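Local coordinates for DNA repair and recombination protein RadB (Thermococcus kodakarensis, PDB 2CVH) that probably binds DNA and takes part in DNA repair and homologous recombination, as a RecA-like family member with very weak ATPase activity, at residues 1-9 with 13-21. Numbering follows the deposited sequence.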
ATOM      1  N   MET A   1      -5.228   9.984  11.050  1.00 30.68           N
ATOM      2  CA  MET A   1      -5.078   8.615  10.477  1.00 30.63           C
ATOM      3  C   MET A   1      -6.167   8.344   9.439  1.00 31.51           C
ATOM      4  O   MET A   1      -7.327   8.752   9.602  1.00 26.45           O
ATOM      5  CB  MET A   1      -5.183   7.557  11.579  1.00 31.97           C
ATOM      6  CG  MET A   1      -4.252   7.782  12.755  1.00 37.47           C
ATOM      7  SD  MET A   1      -2.560   7.878  12.201  1.00 41.64           S
ATOM      8  CE  MET A   1      -1.805   6.603  13.180  1.00 41.87           C
ATOM      9  N   LEU A   2      -5.796   7.625   8.388  1.00 25.81           N
ATOM     10  CA  LEU A   2      -6.723   7.267   7.332  1.00 23.98           C
ATOM     11  C   LEU A   2      -7.263   5.854   7.640  1.00 18.87           C
ATOM     12  O   LEU A   2      -6.551   4.883   7.447  1.00 21.50           O
ATOM     13  CB  LEU A   2      -5.952   7.277   6.021  1.00 25.34           C
ATOM     14  CG  LEU A   2      -6.709   7.786   4.814  1.00 32.13           C
ATOM     15  CD1 LEU A   2      -5.958   7.386   3.565  1.00 34.67           C
ATOM     16  CD2 LEU A   2      -8.081   7.171   4.796  1.00 31.52           C
ATOM     17  N   SER A   3      -8.497   5.737   8.131  1.00 18.87           N
ATOM     18  CA  SER A   3      -9.081   4.432   8.481  1.00 14.95           C
ATOM     19  C   SER A   3      -9.068   3.368   7.387  1.00 17.14           C
ATOM     20  O   SER A   3      -9.154   3.680   6.195  1.00 19.65           O
ATOM     21  CB  SER A   3     -10.499   4.605   9.027  1.00 13.45           C
ATOM     22  OG  SER A   3     -11.129   3.343   9.239  1.00 16.64           O
ATOM     23  N   THR A   4      -8.907   2.108   7.810  1.00 20.68           N
ATOM     24  CA  THR A   4      -8.883   0.929   6.916  1.00 17.27           C
ATOM     25  C   THR A   4     -10.296   0.345   6.812  1.00 15.41           C
ATOM     26  O   THR A   4     -10.539  -0.575   6.038  1.00 17.81           O
ATOM     27  CB  THR A   4      -7.980  -0.240   7.454  1.00 14.85           C
ATOM     28  OG1 THR A   4      -8.454  -0.663   8.739  1.00 14.03           O
ATOM     29  CG2 THR A   4      -6.537   0.179   7.576  1.00 13.65           C
ATOM     30  N   GLY A   5     -11.210   0.872   7.616  1.00 13.52           N
ATOM     31  CA  GLY A   5     -12.574   0.390   7.587  1.00 19.17           C
ATOM     32  C   GLY A   5     -12.681  -0.921   8.323  1.00 23.57           C
ATOM     33  O   GLY A   5     -13.732  -1.553   8.308  1.00 25.28           O
ATOM     34  N   THR A   6     -11.609  -1.277   9.029  1.00 22.53           N
ATOM     35  CA  THR A   6     -11.533  -2.512   9.800  1.00 22.10           C
ATOM     36  C   THR A   6     -11.103  -2.182  11.238  1.00 24.45           C
ATOM     37  O   THR A   6     -10.064  -1.535  11.478  1.00 22.12           O
ATOM     38  CB  THR A   6     -10.522  -3.445   9.158  1.00 22.14           C
ATOM     39  OG1 THR A   6     -10.783  -3.500   7.749  1.00 25.95           O
ATOM     40  CG2 THR A   6     -10.634  -4.825   9.725  1.00 21.35           C
ATOM     41  N   LYS A   7     -11.927  -2.607  12.188  1.00 19.59           N
ATOM     42  CA  LYS A   7     -11.698  -2.368  13.608  1.00 20.72           C
ATOM     43  C   LYS A   7     -10.335  -2.905  14.098  1.00 19.19           C
ATOM     44  O   LYS A   7      -9.628  -2.241  14.840  1.00 20.94           O
ATOM     45  CB  LYS A   7     -12.854  -3.002  14.380  1.00 23.79           C
ATOM     46  CG  LYS A   7     -13.244  -2.328  15.650  1.00 30.50           C
ATOM     47  CD  LYS A   7     -12.496  -2.869  16.839  1.00 36.38           C
ATOM     48  CE  LYS A   7     -12.909  -2.141  18.113  1.00 38.26           C
ATOM     49  NZ  LYS A   7     -12.154  -2.677  19.277  1.00 43.01           N
ATOM     50  N   SER A   8      -9.950  -4.088  13.655  1.00 13.39           N
ATOM     51  CA  SER A   8      -8.698  -4.661  14.093  1.00 16.53           C
ATOM     52  C   SER A   8      -7.493  -3.959  13.504  1.00 18.68           C
ATOM     53  O   SER A   8      -6.528  -3.690  14.210  1.00 23.12           O
ATOM     54  CB  SER A   8      -8.638  -6.167  13.787  1.00 16.87           C
ATOM     55  OG  SER A   8      -8.713  -6.462  12.399  1.00 17.08           O
ATOM     56  N   LEU A   9      -7.523  -3.729  12.194  1.00 16.24           N
ATOM     57  CA  LEU A   9      -6.426  -3.068  11.498  1.00 15.43           C
ATOM     58  C   LEU A   9      -6.223  -1.641  12.032  1.00 13.58           C
ATOM     59  O   LEU A   9      -5.102  -1.191  12.176  1.00 15.40           O
ATOM     60  CB  LEU A   9      -6.658  -3.099   9.972  1.00 15.10           C
ATOM     61  CG  LEU A   9      -6.526  -4.465   9.269  1.00 14.05           C
ATOM     62  CD1 LEU A   9      -6.986  -4.442   7.818  1.00  7.89           C
ATOM     63  CD2 LEU A   9      -5.069  -4.904   9.297  1.00 13.91           C
ATOM     64  N   LEU A  13      -3.015  -0.221  14.086  1.00 18.68           N
ATOM     65  CA  LEU A  13      -2.362   0.972  13.564  1.00 18.31           C
ATOM     66  C   LEU A  13      -2.568   2.286  14.317  1.00 18.94           C
ATOM     67  O   LEU A  13      -2.108   3.325  13.852  1.00 25.01           O
ATOM     68  CB  LEU A  13      -2.771   1.171  12.093  1.00 12.66           C
ATOM     69  CG  LEU A  13      -2.277   0.178  11.059  1.00 11.75           C
ATOM     70  CD1 LEU A  13      -3.065   0.348   9.774  1.00 12.49           C
ATOM     71  CD2 LEU A  13      -0.770   0.367  10.848  1.00 11.44           C
ATOM     72  N   GLY A  14      -3.282   2.275  15.434  1.00 15.99           N
ATOM     73  CA  GLY A  14      -3.499   3.517  16.135  1.00 16.58           C
ATOM     74  C   GLY A  14      -4.561   4.380  15.469  1.00 21.28           C
ATOM     75  O   GLY A  14      -4.668   5.566  15.783  1.00 22.86           O
ATOM     76  N   GLY A  15      -5.321   3.812  14.535  1.00 17.27           N
ATOM     77  CA  GLY A  15      -6.398   4.541  13.889  1.00 14.74           C
ATOM     78  C   GLY A  15      -6.522   4.420  12.382  1.00 18.12           C
ATOM     79  O   GLY A  15      -7.558   4.734  11.800  1.00 17.12           O
ATOM     80  N   GLY A  16      -5.442   4.021  11.730  1.00 16.20           N
ATOM     81  CA  GLY A  16      -5.474   3.886  10.293  1.00 13.49           C
ATOM     82  C   GLY A  16      -4.101   4.256   9.813  1.00 10.88           C
ATOM     83  O   GLY A  16      -3.192   4.397  10.612  1.00 14.11           O
ATOM     84  N   PHE A  17      -3.938   4.417   8.517  1.00 11.48           N
ATOM     85  CA  PHE A  17      -2.652   4.774   7.980  1.00 14.21           C
ATOM     86  C   PHE A  17      -2.283   6.190   8.405  1.00 16.41           C
ATOM     87  O   PHE A  17      -3.156   7.053   8.541  1.00 17.30           O
ATOM     88  CB  PHE A  17      -2.673   4.620   6.474  1.00 12.13           C
ATOM     89  CG  PHE A  17      -2.752   3.190   6.018  1.00 12.84           C
ATOM     90  CD1 PHE A  17      -1.600   2.474   5.742  1.00 11.24           C
ATOM     91  CD2 PHE A  17      -3.994   2.581   5.798  1.00 15.72           C
ATOM     92  CE1 PHE A  17      -1.667   1.176   5.244  1.00 16.69           C
ATOM     93  CE2 PHE A  17      -4.077   1.275   5.295  1.00 13.54           C
ATOM     94  CZ  PHE A  17      -2.904   0.572   5.017  1.00 13.75           C
ATOM     95  N   ALA A  18      -0.990   6.393   8.667  1.00 16.19           N
ATOM     96  CA  ALA A  18      -0.439   7.663   9.132  1.00 12.82           C
ATOM     97  C   ALA A  18      -0.112   8.656   8.033  1.00 13.47           C
ATOM     98  O   ALA A  18       0.542   8.315   7.047  1.00 12.27           O
ATOM     99  CB  ALA A  18       0.793   7.416   9.946  1.00 11.85           C
ATOM    100  N   PRO A  19      -0.560   9.908   8.197  1.00 13.51           N
ATOM    101  CA  PRO A  19      -0.291  10.933   7.197  1.00 16.91           C
ATOM    102  C   PRO A  19       1.152  11.390   7.268  1.00 19.79           C
ATOM    103  O   PRO A  19       1.751  11.406   8.337  1.00 21.89           O
ATOM    104  CB  PRO A  19      -1.261  12.049   7.591  1.00 14.52           C
ATOM    105  CG  PRO A  19      -1.378  11.917   9.055  1.00 15.03           C
ATOM    106  CD  PRO A  19      -1.457  10.427   9.253  1.00 15.12           C
ATOM    107  N   GLY A  20       1.722  11.717   6.116  1.00 20.91           N
ATOM    108  CA  GLY A  20       3.078  12.212   6.092  1.00 18.25           C
ATOM    109  C   GLY A  20       4.152  11.180   6.244  1.00 25.92           C
ATOM    110  O   GLY A  20       5.295  11.542   6.525  1.00 30.75           O
ATOM    111  N   VAL A  21       3.800   9.901   6.111  1.00 26.48           N
ATOM    112  CA  VAL A  21       4.792   8.824   6.210  1.00 24.64           C
ATOM    113  C   VAL A  21       4.497   7.746   5.178  1.00 23.93           C
ATOM    114  O   VAL A  21       3.407   7.728   4.574  1.00 20.57           O
ATOM    115  CB  VAL A  21       4.863   8.173   7.635  1.00 26.16           C
ATOM    116  CG1 VAL A  21       5.207   9.237   8.695  1.00 27.40           C
ATOM    117  CG2 VAL A  21       3.582   7.485   7.978  1.00 21.24           C
TER
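With chi1 near -69°, Phe17 sets its ring beside its backbone N, and there Thr4 meets it: chi1 of 59° in Thr4 sets OG1 between the backbone N and the carbonyl carbon, which turns CG2 anti to that carbon and brings Thr4 CG2 to 3.5 Å from Phe17 CE2. The two side chains cross at about a right angle. Leu13 CD1 lies 4.1 Å from Thr4 CG2, while Leu2 O lies at the edge of the ring. Thr4 OG1 accepts from Thr6 N in an ST turn and is hydrogen-bonded to Asp10, which also binds Ser3 OG. A valine at Thr4 would probably leave Thr6 N without its side-chain acceptor and Asp10 OD1 without the Thr4 hydroxyl.

Leu2 and Phe17 form a single antiparallel bridge, a hydrogen-bonded pair. Leu2 N gives a nearly straight bond to Phe17 O, 2.7 Å long and in the carbonyl plane; the return bond from Phe17 N to Leu2 O is more bent, its donor 41° above that plane. Gly16 CA comes to 3.2 Å from Leu2 O, where a CB would clash. Met1, bent at chi2 and chi3, folds over the glycines: CB lies against the Gly15-Gly16 peptide, Met1 CE reaches Leu13 O at 3.4 Å, and SD rests by Ala18 and Pro19.

Leu13 N bonds to Leu9 O as helix 7-12 ends, and Gly14, with positive phi, closes it in a Schellman motif. The loop before strand 22-26 returns along the N-terminal arm, pinned by one bridge, next to helix 33-44, where Leu2 and Phe17 touch Thr40. The Phe17 side chain lies about 8 Å from that of Lys33, in the predicted ATP-binding P-loop (Walker A) that runs from strand 22-26 into the start of helix 33-44 in the RecA-like ATPase fold.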